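Local structure of endo-beta-1,4-glucanase (Bacillus licheniformis, 2JEN) at residues 134-139 with 236-241; 154-159 with 198-203; 49-54 with 87-92. The protein hydrolyses internal beta-1,4-glucosidic bonds of xyloglucan, and probably of cellulose, as a family 12 glycoside hydrolase. The protein carries 1 engineered substitution. All coordinates share one frame; numbering follows the deposited sequence. Where two conformers were deposited one is given.

Interaction 1 of 3, residues 134-139 with 236-241; sequences AAYDIW and SSVEFG. With GLC (alpha-D-glucopyranose), chain B.
Phe-240 turns the edge of its ring into the face of Tyr-136. The ring centroids are 5.0 Å apart and the planes stand at 61°. Phe-240 CD2 is the bump: it sits over the centre of the tyrosine ring, 3.8 Å from Tyr-136 CE2. CG of Phe-240 is anti to the backbone N (chi1 178°), which lays the ring back toward strand 134-139, where CZ rests 4.0 Å from Ala-134 CB. Val-238 spreads its two branches: CG1 against Tyr-136 CD1 at 3.8 Å, CG2 more loosely alongside Ile-138 CG1. Val-122 and Trp-256 of the opposing sheet pack onto Tyr-136 and Phe-240. This is the interior of the beta-sandwich jelly roll of family 12, and the two strands are an antiparallel pair in its concave sheet. Asp-137 and Glu-239 bond to each other through both N and O, as do Ala-135 and Gly-241. The other surface of the pair faces the glycan. There the extended chain of Glu-239 brings OE2 to the edge of the Trp-139 indole, 3.3 Å from CD1. Carboxylate and indole planes are 67° apart. The hydrogen-bond partner of OE2 outside the pair is His-97. The carboxyl carbon of Asp-137 lies over a face of the same indole, offset toward the rim. A water that accepts from Trp-139 NE1 sits between Asp-137 OD2 and Glu-239 OE1. The glucose of chain B rests on this relief: its O3 lies in the indole plane, 3.3 Å from Trp-139 CH2, and its C5 is 3.2 Å from Asp-137 OD2. Ser-236 and Ser-237 both face Trp-139 in a classic beta bulge. Ser-236 N donates to Trp-139 O at 2.8 Å, while the bond from Ser-237 N is weak.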
# COMPACT_ATOMS: atom_id res chain seq x y z
N ALA A 134 20.92 14.21 10.91
CA ALA A 134 19.90 15.18 11.22
C ALA A 134 20.61 16.52 11.17
O ALA A 134 21.61 16.71 11.89
CB ALA A 134 19.26 14.95 12.57
N ALA A 135 20.18 17.42 10.30
CA ALA A 135 20.94 18.60 9.99
C ALA A 135 20.07 19.79 9.62
O ALA A 135 19.10 19.64 8.86
CB ALA A 135 21.92 18.34 8.84
N TYR A 136 20.46 20.98 10.11
CA TYR A 136 20.00 22.21 9.55
C TYR A 136 20.64 22.43 8.20
O TYR A 136 21.82 22.10 8.01
CB TYR A 136 20.34 23.40 10.41
CG TYR A 136 19.48 23.54 11.64
CD1 TYR A 136 18.25 24.18 11.58
CD2 TYR A 136 19.86 23.00 12.88
CE1 TYR A 136 17.45 24.29 12.69
CE2 TYR A 136 19.06 23.09 13.99
CZ TYR A 136 17.84 23.76 13.91
OH TYR A 136 17.03 23.89 15.04
N ASP A 137 19.89 23.03 7.29
CA ASP A 137 20.38 23.48 5.98
C ASP A 137 19.93 24.91 5.80
O ASP A 137 18.72 25.20 5.83
CB ASP A 137 19.83 22.60 4.85
CG ASP A 137 20.67 22.59 3.60
OD1 ASP A 137 21.90 22.81 3.62
OD2 ASP A 137 20.13 22.27 2.55
N ILE A 138 20.90 25.83 5.75
CA ILE A 138 20.64 27.25 5.67
C ILE A 138 21.13 27.73 4.31
O ILE A 138 22.27 27.51 3.94
CB ILE A 138 21.38 27.98 6.80
CG1 ILE A 138 20.94 27.48 8.19
CG2 ILE A 138 21.22 29.50 6.69
CD1 ILE A 138 22.00 26.86 9.01
N TRP A 139 20.24 28.36 3.53
CA TRP A 139 20.54 28.80 2.19
C TRP A 139 20.73 30.30 2.16
O TRP A 139 19.98 31.04 2.80
CB TRP A 139 19.41 28.45 1.24
CG TRP A 139 19.25 27.01 0.98
CD1 TRP A 139 18.20 26.20 1.37
CD2 TRP A 139 20.15 26.18 0.24
NE1 TRP A 139 18.42 24.93 0.91
CE2 TRP A 139 19.61 24.89 0.21
CE3 TRP A 139 21.36 26.41 -0.41
CZ2 TRP A 139 20.22 23.86 -0.45
CZ3 TRP A 139 21.96 25.38 -1.07
CH2 TRP A 139 21.40 24.12 -1.10
N SER A 236 18.22 33.17 3.16
CA SER A 236 16.98 32.92 2.44
C SER A 236 16.08 31.88 3.11
O SER A 236 14.88 31.90 2.92
CB SER A 236 17.28 32.45 1.03
OG SER A 236 18.13 33.36 0.39
N SER A 237 16.68 30.98 3.87
CA SER A 237 15.99 29.78 4.37
C SER A 237 16.72 29.24 5.57
O SER A 237 17.95 29.24 5.59
CB SER A 237 16.03 28.75 3.21
OG SER A 237 15.44 27.52 3.52
N VAL A 238 15.96 28.68 6.53
CA VAL A 238 16.48 27.76 7.53
C VAL A 238 15.59 26.53 7.46
O VAL A 238 14.37 26.63 7.62
CB VAL A 238 16.49 28.34 8.95
CG1 VAL A 238 16.86 27.31 9.98
CG2 VAL A 238 17.43 29.56 9.00
N GLU A 239 16.23 25.41 7.20
CA GLU A 239 15.55 24.12 7.08
C GLU A 239 16.15 23.16 8.09
O GLU A 239 17.32 23.30 8.46
CB GLU A 239 15.73 23.54 5.66
CG GLU A 239 15.49 24.54 4.57
CD GLU A 239 15.52 24.01 3.16
OE1 GLU A 239 15.78 22.81 2.95
OE2 GLU A 239 15.31 24.84 2.25
N PHE A 240 15.39 22.17 8.52
CA PHE A 240 15.92 21.11 9.38
C PHE A 240 15.37 19.80 8.88
O PHE A 240 14.15 19.66 8.69
CB PHE A 240 15.51 21.29 10.83
CG PHE A 240 16.00 20.19 11.74
CD1 PHE A 240 15.19 19.13 12.05
CD2 PHE A 240 17.30 20.20 12.22
CE1 PHE A 240 15.67 18.10 12.84
CE2 PHE A 240 17.78 19.17 12.98
CZ PHE A 240 16.96 18.13 13.32
N GLY A 241 16.25 18.82 8.68
CA GLY A 241 15.76 17.53 8.22
C GLY A 241 16.79 16.46 8.32
O GLY A 241 17.80 16.64 9.03
C1 GLC B . 23.66 20.14 1.17
C2 GLC B . 23.68 20.33 -0.34
C3 GLC B . 22.34 20.88 -0.77
C4 GLC B . 21.27 19.86 -0.42
C5 GLC B . 21.35 19.69 1.11
C6 GLC B . 20.23 18.84 1.72
O1 GLC B . 24.89 19.70 1.68
O2 GLC B . 24.63 21.26 -0.83
O3 GLC B . 22.50 21.20 -2.16
O4 GLC B . 19.99 20.36 -0.74
O5 GLC B . 22.64 19.19 1.44
O6 GLC B . 20.15 17.57 1.11
O HOH W 1 17.74 21.85 1.26

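Interaction 2 of 3, residues 154-159 with 198-203; sequences DAIMIW and NVFSFI. Engineered in segment 154-159: Ala-155 (natural residue Glu). With GLC (alpha-D-glucopyranose), chain B; GLC (alpha-D-glucopyranose), chain C.
The glycan-binding cleft has part of its floor here, where strands 154-159 and 198-203 run side by side as a parallel pair. Ala-155 N, Met-157 N and Trp-159 N donate to the carbonyls of Asn-198, Phe-200 and Phe-202, and Phe-200 N and Phe-202 N donate back to Ala-155 O and Met-157 O. Ala-155, Met-157 and Trp-159 face the cleft with Val-199, Ser-201 and Ile-203. Ala-155 is an engineered replacement of the natural glutamate. CG of Met-157 is anti to the carbonyl carbon (chi1 -54°) and the chain runs on extended, which brings SD within 3.4 Å of O3 of the chain C glucose. Beyond it the indole of Trp-159 meets O2 of the chain C glucose with its edge, at 3.6 Å from CH2. In one of its two conformers Ile-203 covers an indole face: CD1 stands 3.8 Å from the centroid of the six-membered ring, 14° off the normal, a CH-pi contact. An alanine in place of Trp-159 would probably open a gap beside Ile-203 and leave the chain C glucose without its contact at the indole edge. NE1 of Trp-159 is buried without a polar partner. Asn-198 ND2 donates to Asp-154 OD2 at 2.9 Å, from above the carboxylate plane. The other oxygen, OD1, forms a salt bridge with Lys-233. On the same surface, Ile-156 CG2 touches Phe-202 CE1 at 3.9 Å. Helix 215-225 packs there through Leu-222 and Phe-218, and strands 131-141 and 180-192 flank the pair within the sheet.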
# COMPACT_ATOMS: atom_id res chain seq x y z
N ASP A 154 25.52 30.00 -1.27
CA ASP A 154 26.12 29.31 -0.16
C ASP A 154 25.06 28.50 0.58
O ASP A 154 23.90 28.88 0.64
CB ASP A 154 26.69 30.30 0.88
CG ASP A 154 27.67 31.31 0.29
OD1 ASP A 154 27.21 32.34 -0.23
OD2 ASP A 154 28.89 31.06 0.34
N ALA A 155 25.53 27.40 1.15
CA ALA A 155 24.80 26.57 2.07
C ALA A 155 25.60 26.43 3.35
O ALA A 155 26.81 26.18 3.29
CB ALA A 155 24.52 25.20 1.49
N ILE A 156 24.91 26.51 4.50
CA ILE A 156 25.49 26.18 5.78
C ILE A 156 24.70 25.00 6.35
O ILE A 156 23.48 25.06 6.38
CB ILE A 156 25.44 27.37 6.73
CG1 ILE A 156 26.20 28.54 6.15
CG2 ILE A 156 25.92 26.96 8.12
CD1 ILE A 156 25.94 29.86 6.98
N MET A 157 25.39 23.95 6.75
CA MET A 157 24.76 22.81 7.37
C MET A 157 25.22 22.68 8.81
O MET A 157 26.41 22.89 9.13
CB MET A 157 25.13 21.53 6.64
CG MET A 157 24.84 21.56 5.18
SD MET A 157 24.84 19.91 4.49
CE MET A 157 23.20 19.32 4.98
N ILE A 158 24.32 22.33 9.70
CA ILE A 158 24.62 22.13 11.11
C ILE A 158 24.06 20.78 11.49
O ILE A 158 22.83 20.64 11.65
CB ILE A 158 24.09 23.27 11.99
CG1 ILE A 158 24.54 24.65 11.49
CG2 ILE A 158 24.50 23.02 13.46
CD1 ILE A 158 23.98 25.82 12.22
N TRP A 159 24.93 19.80 11.61
CA TRP A 159 24.53 18.42 11.85
C TRP A 159 24.47 18.13 13.35
O TRP A 159 25.49 18.19 14.06
CB TRP A 159 25.47 17.40 11.21
CG TRP A 159 25.67 17.46 9.73
CD1 TRP A 159 25.58 18.54 8.89
CD2 TRP A 159 26.10 16.37 8.93
NE1 TRP A 159 25.89 18.16 7.60
CE2 TRP A 159 26.22 16.84 7.61
CE3 TRP A 159 26.39 15.04 9.20
CZ2 TRP A 159 26.63 16.01 6.56
CZ3 TRP A 159 26.79 14.22 8.14
CH2 TRP A 159 26.92 14.73 6.84
N ASN A 198 29.11 27.40 -2.30
CA ASN A 198 29.92 26.94 -1.19
C ASN A 198 29.06 26.14 -0.24
O ASN A 198 27.88 26.47 -0.06
CB ASN A 198 30.52 28.12 -0.48
CG ASN A 198 31.33 28.99 -1.42
OD1 ASN A 198 32.28 28.49 -2.03
ND2 ASN A 198 30.90 30.23 -1.64
N VAL A 199 29.66 25.15 0.43
CA VAL A 199 28.96 24.44 1.49
C VAL A 199 29.90 24.37 2.70
O VAL A 199 31.02 23.86 2.64
CB VAL A 199 28.44 23.05 1.03
CG1 VAL A 199 29.53 22.15 0.43
CG2 VAL A 199 27.66 22.38 2.19
N PHE A 200 29.40 24.90 3.81
CA PHE A 200 30.08 24.94 5.06
C PHE A 200 29.30 24.07 6.04
O PHE A 200 28.12 24.38 6.32
CB PHE A 200 30.14 26.36 5.61
CG PHE A 200 30.71 27.36 4.64
CD1 PHE A 200 32.07 27.52 4.51
CD2 PHE A 200 29.88 28.18 3.91
CE1 PHE A 200 32.57 28.46 3.62
CE2 PHE A 200 30.37 29.14 3.05
CZ PHE A 200 31.75 29.28 2.92
N SER A 201 29.92 23.00 6.49
CA SER A 201 29.24 22.03 7.38
C SER A 201 29.87 22.04 8.74
O SER A 201 31.08 21.98 8.87
CB SER A 201 29.27 20.60 6.82
OG SER A 201 28.72 20.56 5.50
N PHE A 202 29.02 22.08 9.76
CA PHE A 202 29.37 22.01 11.16
C PHE A 202 28.78 20.73 11.73
O PHE A 202 27.57 20.59 11.77
CB PHE A 202 28.77 23.21 11.91
CG PHE A 202 29.30 24.53 11.47
CD1 PHE A 202 28.81 25.15 10.32
CD2 PHE A 202 30.33 25.16 12.17
CE1 PHE A 202 29.33 26.37 9.88
CE2 PHE A 202 30.82 26.39 11.74
CZ PHE A 202 30.36 26.99 10.61
N ILE A 203 29.64 19.77 12.08
CA ILE A 203 29.19 18.46 12.56
C ILE A 203 29.46 18.32 14.04
O ILE A 203 30.61 18.37 14.48
CB ILE A 203 29.83 17.29 11.76
CG1 ILE A 203 29.34 17.37 10.31
CG2 ILE A 203 29.49 15.89 12.41
CD1 ILE A 203 29.87 16.29 9.41
C1 GLC B . 23.66 20.14 1.17
C2 GLC B . 23.68 20.33 -0.34
C3 GLC B . 22.34 20.88 -0.77
C4 GLC B . 21.27 19.86 -0.42
C5 GLC B . 21.35 19.69 1.11
C6 GLC B . 20.23 18.84 1.72
O1 GLC B . 24.89 19.70 1.68
O2 GLC B . 24.63 21.26 -0.83
O3 GLC B . 22.50 21.20 -2.16
O4 GLC B . 19.99 20.36 -0.74
O5 GLC B . 22.64 19.19 1.44
O6 GLC B . 20.15 17.57 1.11
C1 GLC C . 27.57 14.66 0.91
C2 GLC C . 27.12 15.36 2.17
C3 GLC C . 25.76 15.99 2.01
C4 GLC C . 25.64 16.80 0.72
C5 GLC C . 26.20 15.97 -0.45
C6 GLC C . 26.22 16.80 -1.73
O2 GLC C . 27.06 14.42 3.22
O3 GLC C . 25.52 16.83 3.11
O4 GLC C . 24.28 17.19 0.52
O5 GLC C . 27.52 15.59 -0.16
O6 GLC C . 26.42 15.93 -2.84

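Interaction 3 of 3, residues 49-54 with 87-92; sequences FNNVWG and KAYPSI. With XYS (alpha-D-xylopyranose), chain D; GLC (alpha-D-glucopyranose), chain E; GLC (alpha-D-glucopyranose), chain B.
Trp-53 CD1 meets Tyr-89 CB at 4.2 Å, and both rings line the glycan. One face of the Trp-53 indole lies under the chain E glucose, with C1 offset toward the rim. NE1 donates to O6 of the chain B glucose at 3.0 Å. One face of Tyr-89 carries C6 of that glucose, while Ser-91 CB covers the opposite face. Asn-51 CG, anti to the backbone N (chi1 180°), carries the amide out to the sugar, where ND2 donates to O2 of the chain E glucose at 2.9 Å. The backbone N of Val-52 gives O4 of the chain D xylose a nearly straight bond of 3.0 Å, at 172°. These residues belong to the loop after strand 46-49 and the approach to strand 91-95, on the concave side of the family 12 jelly roll. A second shell sets the binding groups. A water links Asn-51 ND2 to Ser-91 OG, and that hydroxyl donates to Tyr-89 O at 2.7 Å. Tyr-89 N in turn donates to Asn-51 O at 3.0 Å, while Tyr-89 OH bonds to Ala-135 O. Farther out, Phe-49 N pairs with Ser-91 O at 2.8 Å, and Asn-50 turns the chain in an inverse gamma turn. Gly-54 N makes a weak hydrogen bond to Lys-87 O, so close that a CB would clash with Lys-87 CA. The ammonium of Lys-87 bonds to Thr-85 O and Phe-245 O.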
# COMPACT_ATOMS: atom_id res chain seq x y z
N PHE A 49 8.25 19.11 4.22
CA PHE A 49 8.47 18.93 2.79
C PHE A 49 9.00 17.53 2.47
O PHE A 49 10.03 17.11 3.01
CB PHE A 49 9.51 19.99 2.35
CG PHE A 49 9.77 20.08 0.86
CD1 PHE A 49 8.76 19.91 -0.08
CD2 PHE A 49 11.02 20.41 0.41
CE1 PHE A 49 9.03 20.04 -1.44
CE2 PHE A 49 11.28 20.52 -0.94
CZ PHE A 49 10.29 20.34 -1.86
N ASN A 50 8.27 16.80 1.64
CA ASN A 50 8.63 15.43 1.27
C ASN A 50 9.65 15.49 0.16
O ASN A 50 9.41 15.12 -1.01
CB ASN A 50 7.38 14.61 0.89
CG ASN A 50 7.60 13.14 1.09
OD1 ASN A 50 8.45 12.75 1.90
ND2 ASN A 50 6.78 12.31 0.48
N ASN A 51 10.85 15.96 0.52
CA ASN A 51 11.93 16.26 -0.43
C ASN A 51 12.70 15.01 -0.77
O ASN A 51 13.33 14.43 0.10
CB ASN A 51 12.86 17.31 0.20
CG ASN A 51 14.01 17.71 -0.66
OD1 ASN A 51 14.36 17.03 -1.59
ND2 ASN A 51 14.61 18.84 -0.32
N VAL A 52 12.59 14.57 -2.03
CA VAL A 52 13.20 13.36 -2.52
C VAL A 52 14.17 13.67 -3.67
O VAL A 52 14.22 12.95 -4.66
CB VAL A 52 12.16 12.29 -2.89
CG1 VAL A 52 11.40 11.87 -1.63
CG2 VAL A 52 11.17 12.75 -3.98
N TRP A 53 15.01 14.70 -3.48
CA TRP A 53 15.77 15.24 -4.58
C TRP A 53 16.77 14.28 -5.22
O TRP A 53 17.14 14.45 -6.38
CB TRP A 53 16.51 16.50 -4.18
CG TRP A 53 17.64 16.38 -3.21
CD1 TRP A 53 17.59 16.47 -1.84
CD2 TRP A 53 19.03 16.25 -3.54
NE1 TRP A 53 18.86 16.41 -1.32
CE2 TRP A 53 19.75 16.29 -2.34
CE3 TRP A 53 19.73 16.17 -4.75
CZ2 TRP A 53 21.13 16.22 -2.29
CZ3 TRP A 53 21.12 16.08 -4.70
CH2 TRP A 53 21.79 16.09 -3.47
N GLY A 54 17.22 13.28 -4.48
CA GLY A 54 18.25 12.35 -4.92
C GLY A 54 17.74 11.00 -5.33
O GLY A 54 18.51 10.05 -5.40
N LYS A 87 19.82 10.52 -0.99
CA LYS A 87 18.60 10.17 -1.70
C LYS A 87 17.48 11.18 -1.49
O LYS A 87 16.67 11.41 -2.39
CB LYS A 87 18.09 8.80 -1.31
CG LYS A 87 19.13 7.66 -1.42
CD LYS A 87 19.89 7.65 -2.73
CE LYS A 87 20.88 6.47 -2.85
NZ LYS A 87 22.00 6.56 -1.84
N ALA A 88 17.44 11.74 -0.28
CA ALA A 88 16.29 12.53 0.14
C ALA A 88 16.69 13.41 1.31
O ALA A 88 17.65 13.09 2.04
CB ALA A 88 15.13 11.58 0.55
N TYR A 89 15.94 14.50 1.50
CA TYR A 89 16.09 15.37 2.66
C TYR A 89 14.69 15.78 3.13
O TYR A 89 14.30 16.95 3.05
CB TYR A 89 16.93 16.59 2.29
CG TYR A 89 17.21 17.59 3.41
CD1 TYR A 89 17.84 17.22 4.60
CD2 TYR A 89 16.82 18.91 3.30
CE1 TYR A 89 18.16 18.14 5.59
CE2 TYR A 89 17.11 19.84 4.28
CZ TYR A 89 17.71 19.43 5.46
OH TYR A 89 18.02 20.38 6.40
N PRO A 90 13.92 14.81 3.62
CA PRO A 90 12.66 15.20 4.29
C PRO A 90 13.02 16.19 5.39
O PRO A 90 14.02 16.03 6.10
CB PRO A 90 12.13 13.87 4.87
CG PRO A 90 13.39 12.99 4.99
CD PRO A 90 14.23 13.39 3.79
N SER A 91 12.21 17.24 5.52
CA SER A 91 12.64 18.41 6.25
C SER A 91 11.48 19.33 6.54
O SER A 91 10.41 19.23 5.94
CB SER A 91 13.69 19.14 5.43
OG SER A 91 13.28 19.27 4.08
N ILE A 92 11.71 20.22 7.51
CA ILE A 92 10.89 21.41 7.70
C ILE A 92 11.60 22.59 7.06
O ILE A 92 12.79 22.78 7.29
CB ILE A 92 10.63 21.71 9.19
CG1 ILE A 92 10.02 20.50 9.87
CG2 ILE A 92 9.78 22.97 9.32
CD1 ILE A 92 10.01 20.62 11.44
C1 XYS D . 13.55 18.84 -6.30
C2 XYS D . 12.91 17.67 -7.04
C3 XYS D . 11.78 17.04 -6.22
C4 XYS D . 12.26 16.86 -4.78
C5 XYS D . 12.86 18.13 -4.15
O2 XYS D . 12.38 18.15 -8.29
O3 XYS D . 11.30 15.78 -6.73
O4 XYS D . 11.22 16.33 -3.99
O5 XYS D . 13.88 18.58 -4.97
C1 GLC E . 19.45 19.98 -2.02
C2 GLC E . 18.00 20.44 -1.99
C3 GLC E . 17.30 20.09 -3.28
C4 GLC E . 18.11 20.68 -4.43
C5 GLC E . 19.55 20.14 -4.38
C6 GLC E . 20.39 20.85 -5.46
O2 GLC E . 17.28 19.94 -0.87
O3 GLC E . 15.93 20.53 -3.20
O4 GLC E . 17.58 20.33 -5.67
O5 GLC E . 20.13 20.54 -3.15
O6 GLC E . 20.72 19.96 -6.50
C1 GLC B . 23.66 20.14 1.17
C2 GLC B . 23.68 20.33 -0.34
C3 GLC B . 22.34 20.88 -0.77
C4 GLC B . 21.27 19.86 -0.42
C5 GLC B . 21.35 19.69 1.11
C6 GLC B . 20.23 18.84 1.72
O1 GLC B . 24.89 19.70 1.68
O2 GLC B . 24.63 21.26 -0.83
O3 GLC B . 22.50 21.20 -2.16
O4 GLC B . 19.99 20.36 -0.74
O5 GLC B . 22.64 19.19 1.44
O6 GLC B . 20.15 17.57 1.11
O HOH W 2 14.11 20.78 1.89

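In the fold
Interactions 1 and 2 lie in the concave sheet; interaction 3 is mostly loop at the end of strands of that sheet. All three touch the chain B glucose. Glu-243 and Trp-197 also hydrogen-bond this sugar. Interactions 1 and 2 have centres 9 Å apart, because strands 131-141 and 154-163 are neighbours. Ile-138 N lies 2.8 Å from Ile-156 O, a probable hydrogen bond, and Trp-139 CZ3 packs 3.6 Å from engineered Ala-155 CB. Interaction 3 lies about 12 Å from interaction 1, centre to centre. A probable hydrogen bond from Ile-92 N to Phe-240 O, 2.8 Å, joins them. Interactions 2 and 3 do not touch; their centres are about 17 Å apart.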